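Local coordinates for protein anti-sigma-I factor RsgI2 (Clostridium thermocellum, PDB 4B9P) that binds cellulose through this extracellular family 3 carbohydrate-binding module and, as an anti-sigma factor, probably holds SigI2 inactive until polysaccharide is sensed outside the cell, at residues S135-N140 with W149-V154; Y48-D51 with N55-Y58; S109-S114 with Y129-N134. One frame throughout, in Å; residues are numbered along the deposited sequence. Where two conformers were deposited one is given.

Interaction 1: S135-N140 with W149-V154; sequences SDYSFN and WDKITV. With CA (calcium ion), chain B.
Ser138 lies at the tight heart of this contact, offering both its hydroxyl and its backbone carbonyl to residues 149-154. Its OG donates a short hydrogen bond to Lys151 O, 2.6 Å away, and the same OG meets the backbone N of Tyr47 on strand 42-48. Serine suits this buried place because so short a side chain can satisfy two main-chain groups at once, and its CB rests 3.9 Å from Ile152 CG1. Ser138 O takes the indole N-H of Trp149, NE1 to O 2.9 Å; the donor stands above the carbonyl plane and the N-H...O angle is 144°, a bent but well-formed bond that fixes the rotation of the indole. Over one face of that indole lies Asn140, whose CB is 4.0 Å from the centroid of the six-membered ring, a CH-pi contact, while its amide tilts only 20° from the indole plane and its ND2 is bonded onward to Ser143 OG. In the beta-sandwich of this CBM3 module, residues 135-140 form the loop that leaves the calcium site, where Ser135 OG and Asp136 OD1 bind the ion, and a type I turn from Asp136 to Phe139 brings it against residues 149-151, which lead into strand 152-156. Tyr137 and Lys151 form a more solvent-exposed side, where the polar bonds are weak. With CG anti to the backbone N (chi1 178°), the tyrosine ring reaches across to the lysine chain, and Lys151 CE sits over one ring face, 3.5 Å from the centroid. Lys151 NZ lies off-centre, 4.5 Å from the Tyr137 ring centroid, a cation-pi contact that suits a long aliphatic chain with a charged end. NZ also makes weak hydrogen bonds to Tyr137 O and to a water within hydrogen-bonding distance of Asp136 O and Phe139 O.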
loop_
_atom_site.group_PDB
_atom_site.type_symbol
_atom_site.label_atom_id
_atom_site.label_comp_id
_atom_site.label_asym_id
_atom_site.label_seq_id
_atom_site.Cartn_x
_atom_site.Cartn_y
_atom_site.Cartn_z
ATOM N N SER A 135 -8.820 13.120 -1.244
ATOM C CA SER A 135 -8.386 13.224 -2.637
ATOM C C SER A 135 -7.568 12.001 -3.081
ATOM O O SER A 135 -6.880 12.063 -4.103
ATOM C CB SER A 135 -7.557 14.512 -2.823
ATOM O OG SER A 135 -6.494 14.568 -1.873
ATOM N N ASP A 136 -7.572 10.928 -2.283
ATOM C CA ASP A 136 -6.742 9.753 -2.565
ATOM C C ASP A 136 -7.613 8.578 -2.976
ATOM O O ASP A 136 -8.423 8.095 -2.164
ATOM C CB ASP A 136 -5.899 9.358 -1.344
ATOM C CG ASP A 136 -4.970 10.473 -0.887
ATOM O OD1 ASP A 136 -4.735 11.418 -1.681
ATOM O OD2 ASP A 136 -4.424 10.330 0.225
ATOM N N TYR A 137 -7.403 8.085 -4.191
ATOM C CA TYR A 137 -8.214 7.001 -4.740
ATOM C C TYR A 137 -8.337 5.829 -3.796
ATOM O O TYR A 137 -9.421 5.291 -3.628
ATOM C CB TYR A 137 -7.628 6.578 -6.064
ATOM C CG TYR A 137 -8.352 5.429 -6.734
ATOM C CD1 TYR A 137 -9.519 5.664 -7.455
ATOM C CD2 TYR A 137 -7.853 4.137 -6.691
ATOM C CE1 TYR A 137 -10.160 4.635 -8.107
ATOM C CE2 TYR A 137 -8.515 3.083 -7.332
ATOM C CZ TYR A 137 -9.648 3.348 -8.051
ATOM O OH TYR A 137 -10.330 2.347 -8.683
ATOM N N SER A 138 -7.238 5.386 -3.206
ATOM C CA SER A 138 -7.277 4.169 -2.403
ATOM C C SER A 138 -7.769 4.354 -0.980
ATOM O O SER A 138 -7.947 3.362 -0.284
ATOM C CB SER A 138 -5.893 3.504 -2.379
ATOM O OG SER A 138 -5.501 3.083 -3.676
ATOM N N PHE A 139 -7.971 5.601 -0.540
ATOM C CA PHE A 139 -8.343 5.866 0.854
ATOM C C PHE A 139 -9.737 5.365 1.229
ATOM O O PHE A 139 -10.687 5.523 0.463
ATOM C CB PHE A 139 -8.252 7.382 1.073
ATOM C CG PHE A 139 -8.630 7.854 2.441
ATOM C CD1 PHE A 139 -7.907 7.433 3.572
ATOM C CD2 PHE A 139 -9.661 8.767 2.594
ATOM C CE1 PHE A 139 -8.230 7.907 4.847
ATOM C CE2 PHE A 139 -9.967 9.269 3.859
ATOM C CZ PHE A 139 -9.242 8.826 4.984
ATOM N N ASN A 140 -9.845 4.788 2.417
ATOM C CA ASN A 140 -11.105 4.363 3.000
ATOM C C ASN A 140 -11.340 5.184 4.262
ATOM O O ASN A 140 -10.651 5.011 5.245
ATOM C CB ASN A 140 -10.967 2.861 3.337
ATOM C CG ASN A 140 -12.198 2.279 3.991
ATOM O OD1 ASN A 140 -13.059 2.991 4.546
ATOM N ND2 ASN A 140 -12.289 0.950 3.953
ATOM N N TRP A 149 -11.087 -4.836 -0.175
ATOM C CA TRP A 149 -11.004 -3.466 -0.702
ATOM C C TRP A 149 -10.533 -3.481 -2.141
ATOM O O TRP A 149 -9.401 -3.902 -2.445
ATOM C CB TRP A 149 -10.088 -2.626 0.177
ATOM C CG TRP A 149 -10.110 -1.185 -0.121
ATOM C CD1 TRP A 149 -9.042 -0.407 -0.521
ATOM C CD2 TRP A 149 -11.227 -0.321 0.027
ATOM N NE1 TRP A 149 -9.451 0.906 -0.643
ATOM C CE2 TRP A 149 -10.784 0.989 -0.304
ATOM C CE3 TRP A 149 -12.563 -0.514 0.415
ATOM C CZ2 TRP A 149 -11.638 2.103 -0.239
ATOM C CZ3 TRP A 149 -13.421 0.603 0.453
ATOM C CH2 TRP A 149 -12.955 1.884 0.106
ATOM N N ASP A 150 -11.391 -2.973 -3.022
ATOM C CA ASP A 150 -11.167 -3.049 -4.467
ATOM C C ASP A 150 -10.302 -1.917 -5.031
ATOM O O ASP A 150 -9.931 -1.970 -6.204
ATOM C CB ASP A 150 -12.523 -2.984 -5.201
ATOM C CG ASP A 150 -13.433 -4.145 -4.847
ATOM O OD1 ASP A 150 -12.995 -5.285 -5.080
ATOM O OD2 ASP A 150 -14.537 -3.936 -4.297
ATOM N N LYS A 151 -9.960 -0.893 -4.233
ATOM C CA LYS A 151 -9.275 0.283 -4.783
ATOM C C LYS A 151 -7.786 0.284 -4.506
ATOM O O LYS A 151 -7.112 1.287 -4.724
ATOM C CB LYS A 151 -9.921 1.569 -4.275
ATOM C CG LYS A 151 -11.299 1.815 -4.871
ATOM C CD LYS A 151 -11.930 3.134 -4.312
ATOM C CE LYS A 151 -11.734 4.289 -5.185
ATOM N NZ LYS A 151 -12.153 5.521 -4.396
ATOM N N ILE A 152 -7.267 -0.847 -4.050
ATOM C CA ILE A 152 -5.835 -1.128 -4.009
ATOM C C ILE A 152 -5.621 -2.267 -5.004
ATOM O O ILE A 152 -6.376 -3.235 -5.011
ATOM C CB ILE A 152 -5.391 -1.537 -2.584
ATOM C CG1 ILE A 152 -5.413 -0.281 -1.686
ATOM C CG2 ILE A 152 -4.009 -2.221 -2.597
ATOM C CD1 ILE A 152 -5.270 -0.637 -0.202
ATOM N N THR A 153 -4.630 -2.142 -5.888
ATOM C CA THR A 153 -4.471 -3.174 -6.918
ATOM C C THR A 153 -3.317 -4.096 -6.589
ATOM O O THR A 153 -2.398 -3.737 -5.850
ATOM C CB THR A 153 -4.216 -2.544 -8.301
ATOM O OG1 THR A 153 -3.139 -1.603 -8.182
ATOM C CG2 THR A 153 -5.465 -1.836 -8.820
ATOM N N VAL A 154 -3.374 -5.310 -7.133
ATOM C CA VAL A 154 -2.323 -6.308 -6.913
ATOM C C VAL A 154 -1.998 -6.966 -8.242
ATOM O O VAL A 154 -2.916 -7.345 -8.986
ATOM C CB VAL A 154 -2.724 -7.410 -5.887
ATOM C CG1 VAL A 154 -1.536 -8.340 -5.619
ATOM C CG2 VAL A 154 -3.263 -6.811 -4.590
HETATM CA CA CA B . -4.113 13.744 -1.436
HETATM O O HOH W 1 -11.081 7.350 -1.722
HETATM O O HOH W 2 -2.843 12.504 0.295
#

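Interaction 2: Y48-D51 with N55-Y58; sequences YTKD and NEIY. With CA (calcium ion), chain B.
The phenol of Tyr48 donates a hydrogen bond to the carboxylate of Glu56, with Tyr48 OH 2.7 Å from Glu56 OE2. The two side chains come from opposite directions and their flat groups stand nearly upright to one another, 83° between planes: OE2 lies at the edge of the ring, in its plane, whereas the hydroxyl meets the carboxylate from above, 38° out of its plane. OE2 also touches the ring edge at Tyr48 CE2, 3.3 Å away. The other oxygen, OE1, packs 3.5 Å from Lys50 CB, so the lysine lends its aliphatic root to this contact while its ammonium goes to a salt bridge with Asp85. A glutamate suits the place because its chain, extended beyond CG, carries the carboxylate across from the strand edge to the phenol. A second hydroxyl, that of Tyr131, also bonds OE2, and two such donors on one oxygen would probably help to keep the carboxylate ionised. This bridge links the two sheets of the CBM3 beta-sandwich at one end, joining the end of strand 42-48 in one sheet to strand 56-63 at the edge of the other. Farther out, the chain beyond Tyr48 turns directly into the calcium site. Thr49 binds the ion twice, through its backbone O and through OG1 at 2.4 Å; with OG1 set between the backbone N and the carbonyl carbon (chi1 47°), hydroxyl and carbonyl face the metal together. Asp51 chelates it with both carboxylate oxygens, OD1 at 2.6 Å and OD2 at 2.4 Å, and a water at 2.5 Å adds another ligand. Asp132, Ser135 and Asp136 complete the site, and the side chain of Asp136 also packs against Tyr48.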
loop_
_atom_site.group_PDB
_atom_site.type_symbol
_atom_site.label_atom_id
_atom_site.label_comp_id
_atom_site.label_asym_id
_atom_site.label_seq_id
_atom_site.Cartn_x
_atom_site.Cartn_y
_atom_site.Cartn_z
ATOM N N TYR A 48 -2.822 7.573 -4.617
ATOM C CA TYR A 48 -3.169 8.756 -3.838
ATOM C C TYR A 48 -2.700 9.987 -4.622
ATOM O O TYR A 48 -2.035 9.885 -5.663
ATOM C CB TYR A 48 -2.515 8.684 -2.452
ATOM C CG TYR A 48 -0.993 8.797 -2.420
ATOM C CD1 TYR A 48 -0.171 7.701 -2.726
ATOM C CD2 TYR A 48 -0.384 9.985 -2.044
ATOM C CE1 TYR A 48 1.187 7.793 -2.710
ATOM C CE2 TYR A 48 1.013 10.076 -1.988
ATOM C CZ TYR A 48 1.773 8.964 -2.314
ATOM O OH TYR A 48 3.142 9.056 -2.282
ATOM N N THR A 49 -3.070 11.157 -4.103
ATOM C CA THR A 49 -2.506 12.426 -4.597
ATOM C C THR A 49 -1.557 12.987 -3.548
ATOM O O THR A 49 -1.931 13.179 -2.394
ATOM C CB THR A 49 -3.619 13.421 -4.903
ATOM O OG1 THR A 49 -4.540 13.443 -3.800
ATOM C CG2 THR A 49 -4.334 13.044 -6.224
ATOM N N LYS A 50 -0.301 13.214 -3.961
ATOM C CA LYS A 50 0.745 13.678 -3.020
ATOM C C LYS A 50 0.525 15.103 -2.533
ATOM O O LYS A 50 1.155 15.519 -1.562
ATOM C CB LYS A 50 2.132 13.539 -3.646
ATOM C CG LYS A 50 2.332 14.523 -4.830
ATOM C CD LYS A 50 3.681 14.369 -5.479
ATOM C CE LYS A 50 3.945 15.425 -6.559
ATOM N NZ LYS A 50 2.991 15.320 -7.672
ATOM N N ASP A 51 -0.372 15.845 -3.191
ATOM C CA ASP A 51 -0.674 17.203 -2.790
ATOM C C ASP A 51 0.627 18.000 -2.803
ATOM O O ASP A 51 1.331 17.959 -3.817
ATOM C CB ASP A 51 -1.438 17.203 -1.465
ATOM C CG ASP A 51 -2.605 16.186 -1.460
ATOM O OD1 ASP A 51 -3.311 16.030 -2.493
ATOM O OD2 ASP A 51 -2.819 15.555 -0.418
ATOM N N ASN A 55 9.732 15.175 0.335
ATOM C CA ASN A 55 10.553 14.205 1.085
ATOM C C ASN A 55 9.788 12.916 1.357
ATOM O O ASN A 55 9.977 12.296 2.415
ATOM C CB ASN A 55 11.042 14.749 2.431
ATOM C CG ASN A 55 11.694 16.097 2.353
ATOM O OD1 ASN A 55 12.470 16.395 1.437
ATOM N ND2 ASN A 55 11.446 16.921 3.364
ATOM N N GLU A 56 8.926 12.503 0.439
ATOM C CA GLU A 56 8.071 11.352 0.752
ATOM C C GLU A 56 8.894 10.069 0.809
ATOM O O GLU A 56 9.601 9.753 -0.134
ATOM C CB GLU A 56 7.003 11.212 -0.294
ATOM C CG GLU A 56 6.014 12.344 -0.356
ATOM C CD GLU A 56 4.956 11.994 -1.381
ATOM O OE1 GLU A 56 5.192 12.256 -2.594
ATOM O OE2 GLU A 56 3.932 11.348 -1.035
ATOM N N ILE A 57 8.752 9.313 1.901
ATOM C CA ILE A 57 9.425 8.034 2.069
ATOM C C ILE A 57 8.398 7.006 2.509
ATOM O O ILE A 57 7.318 7.339 3.029
ATOM C CB ILE A 57 10.588 8.128 3.103
ATOM C CG1 ILE A 57 10.054 8.464 4.496
ATOM C CG2 ILE A 57 11.677 9.105 2.613
ATOM C CD1 ILE A 57 11.077 8.204 5.599
ATOM N N TYR A 58 8.754 5.751 2.314
ATOM C CA TYR A 58 7.970 4.620 2.744
ATOM C C TYR A 58 8.711 3.914 3.876
ATOM O O TYR A 58 9.932 3.694 3.787
ATOM C CB TYR A 58 7.854 3.603 1.563
ATOM C CG TYR A 58 7.239 2.297 2.007
ATOM C CD1 TYR A 58 5.869 2.156 2.048
ATOM C CD2 TYR A 58 8.041 1.247 2.482
ATOM C CE1 TYR A 58 5.269 0.971 2.502
ATOM C CE2 TYR A 58 7.474 0.075 2.929
ATOM C CZ TYR A 58 6.096 -0.042 2.977
ATOM O OH TYR A 58 5.530 -1.177 3.484
HETATM CA CA CA B . -4.113 13.744 -1.436
HETATM O O HOH W 2 -2.843 12.504 0.295
#

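Interaction 3: S109-S114 with Y129-N134. With CA (calcium ion), chain B.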
loop_
_atom_site.group_PDB
_atom_site.type_symbol
_atom_site.label_atom_id
_atom_site.label_comp_id
_atom_site.label_asym_id
_atom_site.label_seq_id
_atom_site.Cartn_x
_atom_site.Cartn_y
_atom_site.Cartn_z
ATOM N N SER A 109 2.215 -0.081 7.169
ATOM C CA SER A 109 3.090 0.893 6.540
ATOM C C SER A 109 2.807 2.291 6.999
ATOM O O SER A 109 1.705 2.609 7.441
ATOM C CB SER A 109 2.880 0.884 5.031
ATOM O OG SER A 109 3.072 -0.411 4.480
ATOM N N ARG A 110 3.822 3.132 6.846
ATOM C CA ARG A 110 3.681 4.579 7.031
ATOM C C ARG A 110 4.362 5.263 5.871
ATOM O O ARG A 110 5.477 4.902 5.524
ATOM C CB ARG A 110 4.313 5.037 8.363
ATOM C CG ARG A 110 3.647 4.440 9.584
ATOM C CD ARG A 110 4.147 5.107 10.840
ATOM N NE ARG A 110 5.530 4.780 11.007
ATOM C CZ ARG A 110 6.503 5.615 11.360
ATOM N NH1 ARG A 110 6.289 6.915 11.598
ATOM N NH2 ARG A 110 7.712 5.109 11.473
ATOM N N ILE A 111 3.736 6.307 5.339
ATOM C CA ILE A 111 4.286 7.042 4.203
ATOM C C ILE A 111 4.101 8.538 4.474
ATOM O O ILE A 111 3.032 8.994 4.872
ATOM C CB ILE A 111 3.541 6.696 2.859
ATOM C CG1 ILE A 111 3.688 5.185 2.555
ATOM C CG2 ILE A 111 4.039 7.527 1.680
ATOM C CD1 ILE A 111 2.503 4.378 2.989
ATOM N N GLY A 112 5.158 9.302 4.233
ATOM C CA GLY A 112 5.057 10.744 4.376
ATOM C C GLY A 112 6.403 11.403 4.298
ATOM O O GLY A 112 7.441 10.768 4.031
ATOM N N ASN A 113 6.400 12.719 4.532
ATOM C CA ASN A 113 7.629 13.507 4.558
ATOM C C ASN A 113 8.563 12.892 5.613
ATOM O O ASN A 113 8.140 12.663 6.755
ATOM C CB ASN A 113 7.205 14.942 4.943
ATOM C CG ASN A 113 8.334 15.953 4.947
ATOM O OD1 ASN A 113 9.437 15.672 5.370
ATOM N ND2 ASN A 113 8.023 17.166 4.533
ATOM N N SER A 114 9.815 12.603 5.229
ATOM C CA SER A 114 10.766 11.974 6.140
ATOM C C SER A 114 10.855 12.696 7.491
ATOM O O SER A 114 11.109 12.064 8.507
ATOM C CB SER A 114 12.128 11.872 5.442
ATOM O OG SER A 114 12.637 13.177 5.132
ATOM N N TYR A 129 4.032 18.872 4.511
ATOM C CA TYR A 129 3.952 17.561 5.161
ATOM C C TYR A 129 2.535 17.072 5.382
ATOM O O TYR A 129 2.355 15.883 5.705
ATOM C CB TYR A 129 4.786 17.454 6.448
ATOM C CG TYR A 129 4.354 18.456 7.520
ATOM C CD1 TYR A 129 3.351 18.140 8.427
ATOM C CD2 TYR A 129 4.964 19.713 7.624
ATOM C CE1 TYR A 129 2.969 19.011 9.386
ATOM C CE2 TYR A 129 4.591 20.604 8.611
ATOM C CZ TYR A 129 3.609 20.233 9.496
ATOM O OH TYR A 129 3.230 21.136 10.457
ATOM N N MET A 130 1.537 17.938 5.230
ATOM C CA MET A 130 0.163 17.512 5.495
ATOM C C MET A 130 -0.502 17.061 4.192
ATOM O O MET A 130 -0.642 17.851 3.247
ATOM C CB MET A 130 -0.615 18.670 6.103
ATOM C CG MET A 130 -1.902 18.245 6.766
ATOM S SD MET A 130 -1.651 17.363 8.348
ATOM C CE MET A 130 -1.470 18.787 9.448
ATOM N N TYR A 131 -0.899 15.789 4.142
ATOM C CA TYR A 131 -1.709 15.237 3.062
ATOM C C TYR A 131 -3.175 15.531 3.259
ATOM O O TYR A 131 -3.667 15.549 4.401
ATOM C CB TYR A 131 -1.591 13.746 3.071
ATOM C CG TYR A 131 -0.250 13.182 2.653
ATOM C CD1 TYR A 131 0.176 13.263 1.340
ATOM C CD2 TYR A 131 0.536 12.506 3.567
ATOM C CE1 TYR A 131 1.379 12.669 0.950
ATOM C CE2 TYR A 131 1.712 11.891 3.191
ATOM C CZ TYR A 131 2.113 11.954 1.879
ATOM O OH TYR A 131 3.298 11.345 1.510
ATOM N N ASP A 132 -3.919 15.648 2.139
ATOM C CA ASP A 132 -5.372 15.575 2.145
ATOM C C ASP A 132 -5.758 14.179 1.689
ATOM O O ASP A 132 -5.433 13.802 0.546
ATOM C CB ASP A 132 -5.931 16.625 1.187
ATOM C CG ASP A 132 -7.405 16.484 1.014
ATOM O OD1 ASP A 132 -7.881 15.738 0.118
ATOM O OD2 ASP A 132 -8.128 17.149 1.777
ATOM N N GLN A 133 -6.457 13.409 2.534
ATOM C CA GLN A 133 -6.718 12.000 2.187
ATOM C C GLN A 133 -7.955 11.789 1.338
ATOM O O GLN A 133 -8.040 10.790 0.652
ATOM C CB GLN A 133 -6.834 11.131 3.445
ATOM C CG GLN A 133 -5.574 11.149 4.301
ATOM C CD GLN A 133 -5.426 9.938 5.163
ATOM O OE1 GLN A 133 -4.887 8.930 4.691
ATOM N NE2 GLN A 133 -5.950 9.976 6.384
ATOM N N ASN A 134 -8.947 12.662 1.412
ATOM C CA ASN A 134 -10.168 12.379 0.653
ATOM C C ASN A 134 -9.937 12.519 -0.852
ATOM O O ASN A 134 -10.737 12.002 -1.633
ATOM C CB ASN A 134 -11.279 13.312 1.118
ATOM C CG ASN A 134 -11.757 12.983 2.504
ATOM O OD1 ASN A 134 -11.737 13.821 3.396
ATOM N ND2 ASN A 134 -12.165 11.748 2.698
HETATM CA CA CA B . -4.113 13.744 -1.436
HETATM O O HOH W 3 4.182 13.877 5.771
HETATM O O HOH W 2 -2.843 12.504 0.295
#
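Tyr131 points its phenol edge at Gly112, where the chain leaving strand 104-111 of the CBM3 beta-sandwich turns a corner. Gly112 CA lies near the ring plane, 3.4 Å from Tyr131 OH; glycine suits the almost fully extended backbone of this corner (phi 170°) and keeps it slim beside the ring edge. The nearby Ile111 O meets the ring obliquely, 3.6 Å from Tyr131 CE2. The side chain of Ile111 crosses that of Tyr131 at about a right angle and brings its CG2 to 3.9 Å from the Tyr131 hydroxyl. Tyrosine suits this buried position because its ring fills the space beside the corner while its polar end continues to Glu56 OE2, its hydrogen-bond partner on strand 56-63. The ring is aimed there with CG anti to the carbonyl carbon (chi1 -70°). Behind it, the backbone of residues 131-132 pairs with strand 19-20, and the carbonyl O of Asp132 binds the calcium ion at 2.4 Å, so neighbouring residues serve the packing against the corner and the metal site. Past the corner the packing is of another kind. The amide plane of Asn113 stands 74° from the Tyr129 ring, and Tyr129 meets Asn113 through its CB, which lies 3.8 Å from both Asn113 CB and Asn113 ND2, while the phenol end of Tyr129 leads away. Asparagine is apt here because both ends of its amide are used, ND2 giving a hydrogen bond to Asn128 O and OD1 accepting one from Tyr115 N, which makes Asn113 the N-cap of helix 114-117. No direct hydrogen bond crosses between the segments; instead a water accepts from Asn113 N at 2.8 Å and donates to Tyr129 O at 2.7 Å.

All three contacts border one calcium ion, to which each brings ligands, and they share the water bound there. Interaction 3 is the most buried, resting on tyrosine and backbone packing with a bridging water. Interactions 1 and 2 are partly buried and more polar: the first mixes direct hydrogen bonds with a lysine-aromatic contact, the second rests on one phenol-carboxylate bond with a lysine methylene beside it. Both touch the sheet that holds strands 42-48 and 152-156, and they meet where Ser135 and Asp136 approach Thr49. Interaction 2 also reaches the other sheet, where its strand 56-63 neighbours strand 104-111 of interaction 3, and Glu56 is common ground for the tyrosines of both.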